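Local coordinates for aspartate semialdehyde dehydrogenase (Francisella tularensis subsp. tularensis, PDB 4WOJ), which probably catalyses the NADPH-dependent reductive dephosphorylation of L-aspartyl-4-phosphate to L-aspartate semialdehyde, a shared early step in the biosynthesis of lysine, methionine and threonine, at residues V116-P119 and L120-Q124; G138-C141 and T142-L145; S144-S147 and L148-G152; G350-L354 and W355-E359. All blocks are in the same frame, centred on the assembly; numbering follows the deposited sequence.

Contact 1: V116-P119 and L120-Q124; sequences VLDP and LNHDQ
The carboxylate of D118 and the imidazole of H122 run side by side in the same direction, their planes turned 89° apart. D118 OD2 stands obliquely to the ring, 4.0 Å from H122 ND1, which leaves the two groups neighbours rather than a salt bridge. The firmer partner of that carboxylate is R363, which forms a salt bridge with it.

The third flat group, the amide of N121, folds back over the turn. Its CG is held between its own backbone N and carbonyl carbon (chi1 66°), and this brings OD1 to L117 N at 3.0 Å. OD1 also sits improbably close to the carbonyl of L117 in the model, so its exact place is doubtful. ND2 is bonded to L115 O, just before the turn.

L117 is the N-cap residue, and its carbonyl grips the start of the helix twice. L120 N reaches L117 O at 2.8 Å and N121 N does so at 3.1 Å, from opposite faces of the carbonyl plane. The next bond, H122 N to D118 O, is weak. L117 and L120 lie alongside each other, with CD2 of L117 4.1 Å from CD1 of L120.

This is the entry to the helix of a beta-alpha-beta unit in the Rossmann-like NAD-binding domain: strand 113-116 leads into helix 118-130, and strand 135-138 returns beside the first strand. L117, P119 and L120 face helix 141-149, while V116, D118 and H122 meet helix 354-369.

Contact 2: G138-C141 and T142-L145; sequences GSNC and TVSL
N140 caps the helix that starts with C141. Its OD1 takes the N-H of T142 at 3.1 Å, but the donor stands well above the amide plane, 62° out of it, so no lone pair is squarely met. With CG anti to N (chi1 170°), the N140 side chain runs alongside that of T142. Its CB also rests against V143, 3.9 Å from V143 CG2.

The N140 carbonyl carries the first helical turn. S144 N lies in the plane of this carbonyl and bonds to N140 O at 3.1 Å, while V143 N adds a weak bond to the same oxygen. L145 N then donates to C141 O at 2.9 Å, and the L145 side chain folds over that carbonyl, CG of L145 being 3.2 Å from C141 O. Next to this turn the hydroxyls of S139 and S144 come together, OG of S139 2.6 Å from OG of S144. The S144 hydroxyl donates to a water 2.9 Å from its OG, and that water in turn approaches S139 O.

Further out, E243 accepts from ND2 of N140 and E250 from its backbone N, so helix 242-255 ties down both the side chain and the backbone of the cap residue. H276 and Q352 pack against C141.

C141 is predicted to form the acyl-thioester intermediate and H276 to act as proton acceptor, their side chains about 4 Å apart. The bonds on both sides of C141 hold its backbone at the helix N-terminus, which is consistent with a nucleophile presented in a fixed place.

Contact 3: S144-S147 and L148-G152; sequences SLMS and LAIAG
L148, S147 and M146 carry this turn of helix 141-149, which runs to its end at A149. L148 folds back along the helix: its CG is anti to the carbonyl carbon (chi1 -69°), and the branch therefore lies over the preceding turn, with CG 3.2 Å and CD1 3.3 Å from S144 O. The helical bond from L148 N to that same S144 oxygen is weak.

M146 acts through both its carbonyl and its tip. I150 N bonds to M146 O at 3.1 Å and almost straight, with an angle of 169° at the hydrogen. The M146 chain bends at its last torsion, and its CE comes up across the I150 side chain, 4.2 Å from I150 CD1. I150 in turn lays its CG1 3.3 Å from M146 O, next to the bond that its own backbone N makes.

S147 contributes through its carbonyl: A151 CB lies 3.2 Å from S147 O, and although A151 N is close as well, it is badly angled for a bond. A151 N instead makes a weak one to L148 O. The chain leaves helical geometry at I150, which also stands at the N-cap of helix 151-154.

Around the turn, L148 meets P119 and I329, and M146 packs on Q278 and L280 of strand 275-284.

Chemically the contact is apolar side chains laid over backbone carbonyls. OG of S147 is bonded to V143 O, and OG of S144 has its partners back at the start of the helix, so between these segments the polar work falls to carbonyls and N-H groups.

Contact 4: G350-L354 and W355-E359; sequences GDQLL and WGAAE
The carbonyl of L354 takes two backbone N-H groups, one from each face of its plane: E359 N at 2.7 Å and A357 N at 3.0 Å. Neither donor comes in along a lone pair. Just before it, A358 N bonds to L353 O at 2.8 Å and G356 N to D351 O at 3.2 Å, both nearly straight. The side chain of D351 adds a capping bond, its OD1 receiving L354 N at 3.0 Å on the anti lone pair. Its other oxygen is held by a salt bridge to R274 and by the N-H of G325, so the cap is itself anchored.

Three of these backbone bonds span five residues, the signature of pi-type turns, and they wind the chain from the end of strand 343-351, within the mixed sheet, into the C-terminal helix 354-369. Q352, at the start of this turn, lies at the predicted active site, where it packs on C141. S171 bonds to its OE1, while NE2 of Q352 rests 4.0 Å from A357 CB.

The indole of W355 has E359 on one face. E359 CG, anti to N (chi1 -166°), sits 3.6 Å above the ring plane, toward its rim, and the carboxylate beyond it pairs with R362 and R26. W303 meets the same indole edge-to-face. L354 leans on V22 and R26 of helix 18-30, and L353 touches L199 of the second subunit.

Contacts 2 and 3 cover the start and the end of helix 141-149, sharing S144 and L145, with centres 9 Å apart. Contact 4 lies beside contact 2, its centre 8 Å away: C141 CB is 3.5 Å from G356 O, and the Q352 side chain comes to about 3 Å from that of H276, so contacts 2 and 4 together border the predicted catalytic pair. W355 also reaches contact 3, its CD2 3.7 Å from L148 CD1. Contact 1 also packs on this helix, L120 CD1 lying 3.5 Å from S147 CB; it is more remote, the L117 side chain being about 10 Å from that of C141.

Contact 1: V116-P119 and L120-Q124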
ATOM      1  N   VAL B 116     -14.495   9.515  20.709  1.00 24.35           N
ATOM      2  CA  VAL B 116     -13.992  10.890  20.699  1.00 26.24           C
ATOM      3  C   VAL B 116     -13.118  11.256  19.489  1.00 27.08           C
ATOM      4  O   VAL B 116     -12.097  10.629  19.203  1.00 28.69           O
ATOM      5  CB  VAL B 116     -13.212  11.274  22.000  1.00 27.89           C
ATOM      6  CG1 VAL B 116     -14.128  11.159  23.207  1.00 29.51           C
ATOM      7  CG2 VAL B 116     -11.983  10.419  22.203  1.00 25.84           C
ATOM      8  N   LEU B 117     -13.534  12.307  18.797  1.00 27.27           N
ATOM      9  CA  LEU B 117     -12.718  12.940  17.776  1.00 25.35           C
ATOM     10  C   LEU B 117     -13.256  14.366  17.625  1.00 26.71           C
ATOM     11  O   LEU B 117     -14.070  14.681  16.738  1.00 26.78           O
ATOM     12  CB  LEU B 117     -12.770  12.158  16.475  1.00 25.42           C
ATOM     13  CG  LEU B 117     -11.841  12.614  15.341  1.00 24.85           C
ATOM     14  CD1 LEU B 117     -10.400  12.453  15.715  1.00 24.33           C
ATOM     15  CD2 LEU B 117     -12.141  11.802  14.091  1.00 25.24           C
ATOM     16  N   ASP B 118     -12.788  15.227  18.511  1.00 27.43           N
ATOM     17  CA  ASP B 118     -13.485  16.475  18.804  1.00 30.36           C
ATOM     18  C   ASP B 118     -13.487  17.504  17.662  1.00 30.21           C
ATOM     19  O   ASP B 118     -14.374  18.331  17.620  1.00 33.84           O
ATOM     20  CB  ASP B 118     -12.936  17.124  20.069  1.00 31.89           C
ATOM     21  CG  ASP B 118     -11.536  17.673  19.864  1.00 32.68           C
ATOM     22  OD1 ASP B 118     -10.573  16.885  19.996  1.00 36.20           O
ATOM     23  OD2 ASP B 118     -11.404  18.864  19.531  1.00 32.37           O
ATOM     24  N   PRO B 119     -12.518  17.455  16.733  1.00 30.54           N
ATOM     25  CA  PRO B 119     -12.717  18.340  15.575  1.00 30.79           C
ATOM     26  C   PRO B 119     -13.945  17.958  14.736  1.00 30.10           C
ATOM     27  O   PRO B 119     -14.309  18.677  13.811  1.00 29.68           O
ATOM     28  CB  PRO B 119     -11.433  18.143  14.767  1.00 29.17           C
ATOM     29  CG  PRO B 119     -10.444  17.710  15.770  1.00 30.56           C
ATOM     30  CD  PRO B 119     -11.218  16.783  16.655  1.00 29.29           C
ATOM     31  N   LEU B 120     -14.554  16.814  15.032  1.00 31.45           N
ATOM     32  CA  LEU B 120     -15.788  16.397  14.318  1.00 31.40           C
ATOM     33  C   LEU B 120     -17.028  16.265  15.202  1.00 31.16           C
ATOM     34  O   LEU B 120     -18.133  16.474  14.739  1.00 31.69           O
ATOM     35  CB  LEU B 120     -15.528  15.093  13.544  1.00 30.64           C
ATOM     36  CG  LEU B 120     -14.920  15.289  12.148  1.00 31.73           C
ATOM     37  CD1 LEU B 120     -14.540  13.957  11.551  1.00 33.34           C
ATOM     38  CD2 LEU B 120     -15.912  15.993  11.232  1.00 34.32           C
ATOM     39  N   ASN B 121     -16.855  15.912  16.469  1.00 30.57           N
ATOM     40  CA  ASN B 121     -18.002  15.644  17.324  1.00 30.04           C
ATOM     41  C   ASN B 121     -17.814  16.242  18.684  1.00 31.51           C
ATOM     42  O   ASN B 121     -18.255  15.682  19.683  1.00 33.66           O
ATOM     43  CB  ASN B 121     -18.228  14.150  17.490  1.00 30.70           C
ATOM     44  CG  ASN B 121     -17.104  13.472  18.251  1.00 31.20           C
ATOM     45  OD1 ASN B 121     -16.020  14.022  18.399  1.00 30.75           O
ATOM     46  ND2 ASN B 121     -17.360  12.276  18.733  1.00 31.91           N
ATOM     47  N   HIS B 122     -17.162  17.385  18.748  1.00 29.59           N
ATOM     48  CA  HIS B 122     -17.045  18.067  20.012  1.00 28.95           C
ATOM     49  C   HIS B 122     -18.424  18.327  20.675  1.00 27.67           C
ATOM     50  O   HIS B 122     -18.618  18.041  21.879  1.00 23.08           O
ATOM     51  CB  HIS B 122     -16.367  19.386  19.789  1.00 29.89           C
ATOM     52  CG  HIS B 122     -15.818  19.990  21.032  1.00 29.72           C
ATOM     53  ND1 HIS B 122     -14.653  20.723  21.038  1.00 29.80           N
ATOM     54  CD2 HIS B 122     -16.268  19.983  22.308  1.00 30.03           C
ATOM     55  CE1 HIS B 122     -14.418  21.160  22.262  1.00 30.59           C
ATOM     56  NE2 HIS B 122     -15.389  20.736  23.050  1.00 30.74           N
ATOM     57  N   ASP B 123     -19.365  18.857  19.894  1.00 24.85           N
ATOM     58  CA  ASP B 123     -20.727  19.159  20.425  1.00 25.32           C
ATOM     59  C   ASP B 123     -21.392  17.974  21.129  1.00 22.83           C
ATOM     60  O   ASP B 123     -22.172  18.132  22.063  1.00 19.91           O
ATOM     61  CB  ASP B 123     -21.655  19.736  19.365  1.00 27.57           C
ATOM     62  CG  ASP B 123     -21.527  19.062  17.986  1.00 30.54           C
ATOM     63  OD1 ASP B 123     -21.094  17.893  17.838  1.00 29.16           O
ATOM     64  OD2 ASP B 123     -21.870  19.761  17.011  1.00 36.06           O
ATOM     65  N   GLN B 124     -20.975  16.788  20.751  1.00 24.16           N
ATOM     66  CA  GLN B 124     -21.564  15.577  21.276  1.00 25.76           C
ATOM     67  C   GLN B 124     -20.872  15.128  22.493  1.00 28.01           C
ATOM     68  O   GLN B 124     -21.500  14.521  23.344  1.00 29.62           O
ATOM     69  CB  GLN B 124     -21.447  14.429  20.294  1.00 28.58           C
ATOM     70  CG  GLN B 124     -22.277  14.574  19.007  1.00 30.91           C
ATOM     71  CD  GLN B 124     -22.126  13.321  18.158  1.00 34.42           C
ATOM     72  OE1 GLN B 124     -22.353  12.168  18.641  1.00 30.29           O
ATOM     73  NE2 GLN B 124     -21.679  13.515  16.899  1.00 33.00           N
TER

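Contact 2: G138-C141 and T142-L145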
ATOM      1  N   GLY B 138     -11.339   6.402  22.310  1.00 32.05           N
ATOM      2  CA  GLY B 138     -10.691   6.807  21.063  1.00 31.45           C
ATOM      3  C   GLY B 138     -11.054   5.799  20.000  1.00 34.11           C
ATOM      4  O   GLY B 138     -11.195   4.598  20.302  1.00 36.11           O
ATOM      5  N   SER B 139     -11.245   6.272  18.768  1.00 34.68           N
ATOM      6  CA  SER B 139     -11.640   5.383  17.664  1.00 33.10           C
ATOM      7  C   SER B 139     -10.406   4.743  17.090  1.00 31.97           C
ATOM      8  O   SER B 139      -9.281   5.059  17.496  1.00 29.63           O
ATOM      9  CB  SER B 139     -12.409   6.115  16.567  1.00 34.94           C
ATOM     10  OG  SER B 139     -11.616   7.138  15.964  1.00 33.29           O
ATOM     11  N   ASN B 140     -10.634   3.783  16.199  1.00 32.66           N
ATOM     12  CA  ASN B 140      -9.573   3.116  15.467  1.00 33.98           C
ATOM     13  C   ASN B 140      -8.840   4.162  14.626  1.00 36.01           C
ATOM     14  O   ASN B 140      -9.436   5.127  14.129  1.00 35.22           O
ATOM     15  CB  ASN B 140     -10.144   2.003  14.614  1.00 35.70           C
ATOM     16  CG  ASN B 140      -9.139   1.408  13.637  1.00 38.59           C
ATOM     17  OD1 ASN B 140      -9.136   1.739  12.453  1.00 45.47           O
ATOM     18  ND2 ASN B 140      -8.316   0.513  14.112  1.00 41.83           N
ATOM     19  N   CYS B 141      -7.539   3.968  14.506  1.00 37.28           N
ATOM     20  CA  CYS B 141      -6.655   4.933  13.878  1.00 39.97           C
ATOM     21  C   CYS B 141      -7.043   5.246  12.413  1.00 38.80           C
ATOM     22  O   CYS B 141      -6.949   6.385  11.970  1.00 39.38           O
ATOM     23  CB  CYS B 141      -5.192   4.451  13.990  1.00 42.19           C
ATOM     24  SG  CYS B 141      -4.946   2.657  13.862  1.00 50.98           S
ATOM     25  N   THR B 142      -7.468   4.232  11.671  1.00 36.90           N
ATOM     26  CA  THR B 142      -7.866   4.416  10.288  1.00 35.41           C
ATOM     27  C   THR B 142      -9.059   5.375  10.181  1.00 36.23           C
ATOM     28  O   THR B 142      -9.107   6.253   9.313  1.00 36.71           O
ATOM     29  CB  THR B 142      -8.180   3.053   9.632  1.00 37.55           C
ATOM     30  OG1 THR B 142      -6.954   2.342   9.452  1.00 35.15           O
ATOM     31  CG2 THR B 142      -8.846   3.229   8.245  1.00 39.34           C
ATOM     32  N   VAL B 143     -10.004   5.240  11.100  1.00 36.27           N
ATOM     33  CA  VAL B 143     -11.181   6.101  11.103  1.00 34.57           C
ATOM     34  C   VAL B 143     -10.793   7.539  11.492  1.00 31.66           C
ATOM     35  O   VAL B 143     -11.287   8.516  10.946  1.00 26.05           O
ATOM     36  CB  VAL B 143     -12.227   5.580  12.094  1.00 35.89           C
ATOM     37  CG1 VAL B 143     -13.596   6.109  11.716  1.00 37.52           C
ATOM     38  CG2 VAL B 143     -12.264   4.071  12.070  1.00 39.16           C
ATOM     39  N   SER B 144      -9.906   7.655  12.471  1.00 31.57           N
ATOM     40  CA  SER B 144      -9.545   8.957  12.962  1.00 29.45           C
ATOM     41  C   SER B 144      -8.837   9.716  11.893  1.00 25.99           C
ATOM     42  O   SER B 144      -9.064  10.882  11.708  1.00 23.70           O
ATOM     43  CB  SER B 144      -8.658   8.817  14.156  1.00 34.02           C
ATOM     44  OG  SER B 144      -9.501   8.481  15.223  1.00 41.22           O
ATOM     45  N   LEU B 145      -7.980   9.028  11.176  1.00 24.71           N
ATOM     46  CA  LEU B 145      -7.119   9.684  10.226  1.00 26.05           C
ATOM     47  C   LEU B 145      -7.839  10.027   8.954  1.00 26.99           C
ATOM     48  O   LEU B 145      -7.504  10.971   8.295  1.00 25.42           O
ATOM     49  CB  LEU B 145      -5.907   8.787   9.943  1.00 28.67           C
ATOM     50  CG  LEU B 145      -4.982   8.764  11.166  1.00 29.87           C
ATOM     51  CD1 LEU B 145      -3.837   7.791  11.016  1.00 30.19           C
ATOM     52  CD2 LEU B 145      -4.464  10.158  11.415  1.00 33.07           C
TER
HETATM   53  O   HOH W   1      -8.079   7.164  17.349  1.00 33.50           O

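Contact 3: S144-S147 and L148-G152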
ATOM      1  N   SER B 144      -9.906   7.655  12.471  1.00 31.57           N
ATOM      2  CA  SER B 144      -9.545   8.957  12.962  1.00 29.45           C
ATOM      3  C   SER B 144      -8.837   9.716  11.893  1.00 25.99           C
ATOM      4  O   SER B 144      -9.064  10.882  11.708  1.00 23.70           O
ATOM      5  CB  SER B 144      -8.658   8.817  14.156  1.00 34.02           C
ATOM      6  OG  SER B 144      -9.501   8.481  15.223  1.00 41.22           O
ATOM      7  N   LEU B 145      -7.980   9.028  11.176  1.00 24.71           N
ATOM      8  CA  LEU B 145      -7.119   9.684  10.226  1.00 26.05           C
ATOM      9  C   LEU B 145      -7.839  10.027   8.954  1.00 26.99           C
ATOM     10  O   LEU B 145      -7.504  10.971   8.295  1.00 25.42           O
ATOM     11  CB  LEU B 145      -5.907   8.787   9.943  1.00 28.67           C
ATOM     12  CG  LEU B 145      -4.982   8.764  11.166  1.00 29.87           C
ATOM     13  CD1 LEU B 145      -3.837   7.791  11.016  1.00 30.19           C
ATOM     14  CD2 LEU B 145      -4.464  10.158  11.415  1.00 33.07           C
ATOM     15  N   MET B 146      -8.811   9.207   8.588  1.00 29.59           N
ATOM     16  CA  MET B 146      -9.570   9.429   7.377  1.00 29.65           C
ATOM     17  C   MET B 146     -10.537  10.575   7.572  1.00 27.35           C
ATOM     18  O   MET B 146     -10.624  11.498   6.761  1.00 26.21           O
ATOM     19  CB  MET B 146     -10.364   8.185   7.082  1.00 32.44           C
ATOM     20  CG  MET B 146     -11.214   8.323   5.866  1.00 35.79           C
ATOM     21  SD  MET B 146     -12.421   7.007   5.931  1.00 43.05           S
ATOM     22  CE  MET B 146     -13.814   8.027   6.355  1.00 41.02           C
ATOM     23  N   SER B 147     -11.254  10.507   8.678  1.00 23.81           N
ATOM     24  CA  SER B 147     -12.313  11.440   8.949  1.00 22.77           C
ATOM     25  C   SER B 147     -11.764  12.835   9.026  1.00 23.49           C
ATOM     26  O   SER B 147     -12.367  13.769   8.497  1.00 25.51           O
ATOM     27  CB  SER B 147     -12.990  11.095  10.283  1.00 22.75           C
ATOM     28  OG  SER B 147     -13.491   9.768  10.246  1.00 21.99           O
ATOM     29  N   LEU B 148     -10.616  12.987   9.693  1.00 21.33           N
ATOM     30  CA  LEU B 148      -9.911  14.277   9.741  1.00 21.24           C
ATOM     31  C   LEU B 148      -9.481  14.781   8.359  1.00 19.43           C
ATOM     32  O   LEU B 148      -9.529  15.973   8.094  1.00 21.14           O
ATOM     33  CB  LEU B 148      -8.662  14.217  10.674  1.00 21.69           C
ATOM     34  CG  LEU B 148      -8.935  14.072  12.172  1.00 22.12           C
ATOM     35  CD1 LEU B 148      -7.693  13.581  12.921  1.00 24.09           C
ATOM     36  CD2 LEU B 148      -9.403  15.389  12.757  1.00 22.46           C
ATOM     37  N   ALA B 149      -9.026  13.897   7.498  1.00 18.34           N
ATOM     38  CA  ALA B 149      -8.539  14.322   6.197  1.00 19.95           C
ATOM     39  C   ALA B 149      -9.692  14.873   5.317  1.00 22.22           C
ATOM     40  O   ALA B 149      -9.566  15.922   4.693  1.00 22.88           O
ATOM     41  CB  ALA B 149      -7.866  13.174   5.499  1.00 19.80           C
ATOM     42  N   ILE B 150     -10.814  14.174   5.292  1.00 23.01           N
ATOM     43  CA  ILE B 150     -11.968  14.642   4.511  1.00 24.77           C
ATOM     44  C   ILE B 150     -13.076  15.239   5.404  1.00 25.10           C
ATOM     45  O   ILE B 150     -14.253  15.263   5.033  1.00 24.82           O
ATOM     46  CB  ILE B 150     -12.531  13.520   3.632  1.00 25.41           C
ATOM     47  CG1 ILE B 150     -12.857  12.282   4.460  1.00 26.30           C
ATOM     48  CG2 ILE B 150     -11.512  13.175   2.564  1.00 24.44           C
ATOM     49  CD1 ILE B 150     -13.621  11.229   3.693  1.00 29.52           C
ATOM     50  N   ALA B 151     -12.664  15.752   6.560  1.00 22.60           N
ATOM     51  CA  ALA B 151     -13.585  16.355   7.499  1.00 22.37           C
ATOM     52  C   ALA B 151     -14.486  17.422   6.867  1.00 21.19           C
ATOM     53  O   ALA B 151     -15.640  17.551   7.229  1.00 17.85           O
ATOM     54  CB  ALA B 151     -12.823  16.945   8.676  1.00 21.87           C
ATOM     55  N   GLY B 152     -13.913  18.193   5.947  1.00 21.42           N
ATOM     56  CA  GLY B 152     -14.568  19.352   5.376  1.00 21.46           C
ATOM     57  C   GLY B 152     -15.679  18.957   4.430  1.00 23.18           C
ATOM     58  O   GLY B 152     -16.552  19.739   4.172  1.00 24.48           O
TER

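Contact 4: G350-L354 and W355-E359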
ATOM      1  N   GLY B 350      -1.174  10.229   7.798  1.00 22.77           N
ATOM      2  CA  GLY B 350      -1.074  10.808   9.142  1.00 21.63           C
ATOM      3  C   GLY B 350      -0.474   9.871  10.145  1.00 22.20           C
ATOM      4  O   GLY B 350      -0.314   8.680   9.880  1.00 24.66           O
ATOM      5  N   ASP B 351      -0.124  10.410  11.307  1.00 24.49           N
ATOM      6  CA  ASP B 351       0.691   9.702  12.294  1.00 22.08           C
ATOM      7  C   ASP B 351      -0.157   8.845  13.200  1.00 23.95           C
ATOM      8  O   ASP B 351      -1.024   9.355  13.900  1.00 28.59           O
ATOM      9  CB  ASP B 351       1.440  10.693  13.166  1.00 21.48           C
ATOM     10  CG  ASP B 351       2.419  10.011  14.104  1.00 20.21           C
ATOM     11  OD1 ASP B 351       2.013   9.548  15.189  1.00 17.80           O
ATOM     12  OD2 ASP B 351       3.583   9.881  13.698  1.00 17.88           O
ATOM     13  N   GLN B 352       0.114   7.554  13.224  1.00 22.82           N
ATOM     14  CA  GLN B 352      -0.718   6.616  13.955  1.00 24.35           C
ATOM     15  C   GLN B 352      -0.785   6.902  15.427  1.00 24.29           C
ATOM     16  O   GLN B 352      -1.847   6.779  16.035  1.00 24.40           O
ATOM     17  CB  GLN B 352      -0.221   5.183  13.735  1.00 27.41           C
ATOM     18  CG  GLN B 352      -1.109   4.119  14.331  1.00 30.49           C
ATOM     19  CD  GLN B 352      -0.625   3.628  15.668  1.00 33.82           C
ATOM     20  OE1 GLN B 352       0.554   3.323  15.832  1.00 33.80           O
ATOM     21  NE2 GLN B 352      -1.539   3.522  16.638  1.00 35.24           N
ATOM     22  N   LEU B 353       0.362   7.252  16.002  1.00 24.51           N
ATOM     23  CA  LEU B 353       0.501   7.439  17.440  1.00 22.63           C
ATOM     24  C   LEU B 353      -0.146   8.691  17.973  1.00 23.19           C
ATOM     25  O   LEU B 353      -0.603   8.724  19.095  1.00 22.87           O
ATOM     26  CB  LEU B 353       1.974   7.405  17.797  1.00 25.64           C
ATOM     27  CG  LEU B 353       2.568   6.005  17.586  1.00 26.93           C
ATOM     28  CD1 LEU B 353       4.063   5.976  17.755  1.00 26.68           C
ATOM     29  CD2 LEU B 353       1.967   4.995  18.549  1.00 27.46           C
ATOM     30  N   LEU B 354      -0.214   9.731  17.167  1.00 25.02           N
ATOM     31  CA  LEU B 354      -0.730  11.013  17.610  1.00 25.59           C
ATOM     32  C   LEU B 354      -2.232  11.134  17.266  1.00 23.75           C
ATOM     33  O   LEU B 354      -3.104  10.779  18.039  1.00 22.31           O
ATOM     34  CB  LEU B 354       0.044  12.130  16.915  1.00 26.51           C
ATOM     35  CG  LEU B 354       1.492  12.330  17.286  1.00 29.43           C
ATOM     36  CD1 LEU B 354       2.236  13.211  16.311  1.00 30.36           C
ATOM     37  CD2 LEU B 354       1.618  12.926  18.677  1.00 30.65           C
ATOM     38  N   TRP B 355      -2.545  11.622  16.098  1.00 23.24           N
ATOM     39  CA  TRP B 355      -3.987  11.745  15.750  1.00 24.74           C
ATOM     40  C   TRP B 355      -4.672  10.374  15.724  1.00 24.89           C
ATOM     41  O   TRP B 355      -5.840  10.220  16.110  1.00 27.73           O
ATOM     42  CB  TRP B 355      -4.179  12.514  14.449  1.00 23.25           C
ATOM     43  CG  TRP B 355      -4.342  13.984  14.673  1.00 20.95           C
ATOM     44  CD1 TRP B 355      -3.618  14.990  14.102  1.00 20.55           C
ATOM     45  CD2 TRP B 355      -5.272  14.606  15.544  1.00 20.18           C
ATOM     46  NE1 TRP B 355      -4.051  16.200  14.565  1.00 20.54           N
ATOM     47  CE2 TRP B 355      -5.076  15.992  15.445  1.00 19.32           C
ATOM     48  CE3 TRP B 355      -6.262  14.128  16.388  1.00 20.62           C
ATOM     49  CZ2 TRP B 355      -5.829  16.899  16.156  1.00 19.68           C
ATOM     50  CZ3 TRP B 355      -7.005  15.024  17.089  1.00 21.20           C
ATOM     51  CH2 TRP B 355      -6.790  16.399  16.978  1.00 20.55           C
ATOM     52  N   GLY B 356      -3.920   9.376  15.301  1.00 24.42           N
ATOM     53  CA  GLY B 356      -4.378   8.000  15.357  1.00 23.79           C
ATOM     54  C   GLY B 356      -4.625   7.427  16.732  1.00 26.26           C
ATOM     55  O   GLY B 356      -5.424   6.509  16.868  1.00 24.81           O
ATOM     56  N   ALA B 357      -3.883   7.869  17.755  1.00 27.83           N
ATOM     57  CA  ALA B 357      -4.070   7.241  19.067  1.00 24.05           C
ATOM     58  C   ALA B 357      -4.115   8.223  20.223  1.00 23.98           C
ATOM     59  O   ALA B 357      -5.139   8.374  20.861  1.00 24.52           O
ATOM     60  CB  ALA B 357      -3.013   6.177  19.284  1.00 22.92           C
ATOM     61  N   ALA B 358      -2.993   8.889  20.477  1.00 24.03           N
ATOM     62  CA  ALA B 358      -2.817   9.757  21.645  1.00 21.49           C
ATOM     63  C   ALA B 358      -3.598  11.038  21.651  1.00 21.74           C
ATOM     64  O   ALA B 358      -4.147  11.419  22.693  1.00 22.88           O
ATOM     65  CB  ALA B 358      -1.333  10.076  21.796  1.00 22.30           C
ATOM     66  N   GLU B 359      -3.610  11.763  20.538  1.00 21.27           N
ATOM     67  CA  GLU B 359      -4.071  13.159  20.537  1.00 21.71           C
ATOM     68  C   GLU B 359      -5.540  13.320  20.915  1.00 22.44           C
ATOM     69  O   GLU B 359      -5.889  14.232  21.669  1.00 22.60           O
ATOM     70  CB  GLU B 359      -3.744  13.834  19.187  1.00 21.98           C
ATOM     71  CG  GLU B 359      -3.849  15.372  19.108  1.00 21.94           C
ATOM     72  CD  GLU B 359      -2.982  16.120  20.126  1.00 23.52           C
ATOM     73  OE1 GLU B 359      -2.134  15.489  20.792  1.00 23.88           O
ATOM     74  OE2 GLU B 359      -3.180  17.344  20.295  1.00 22.29           O
TER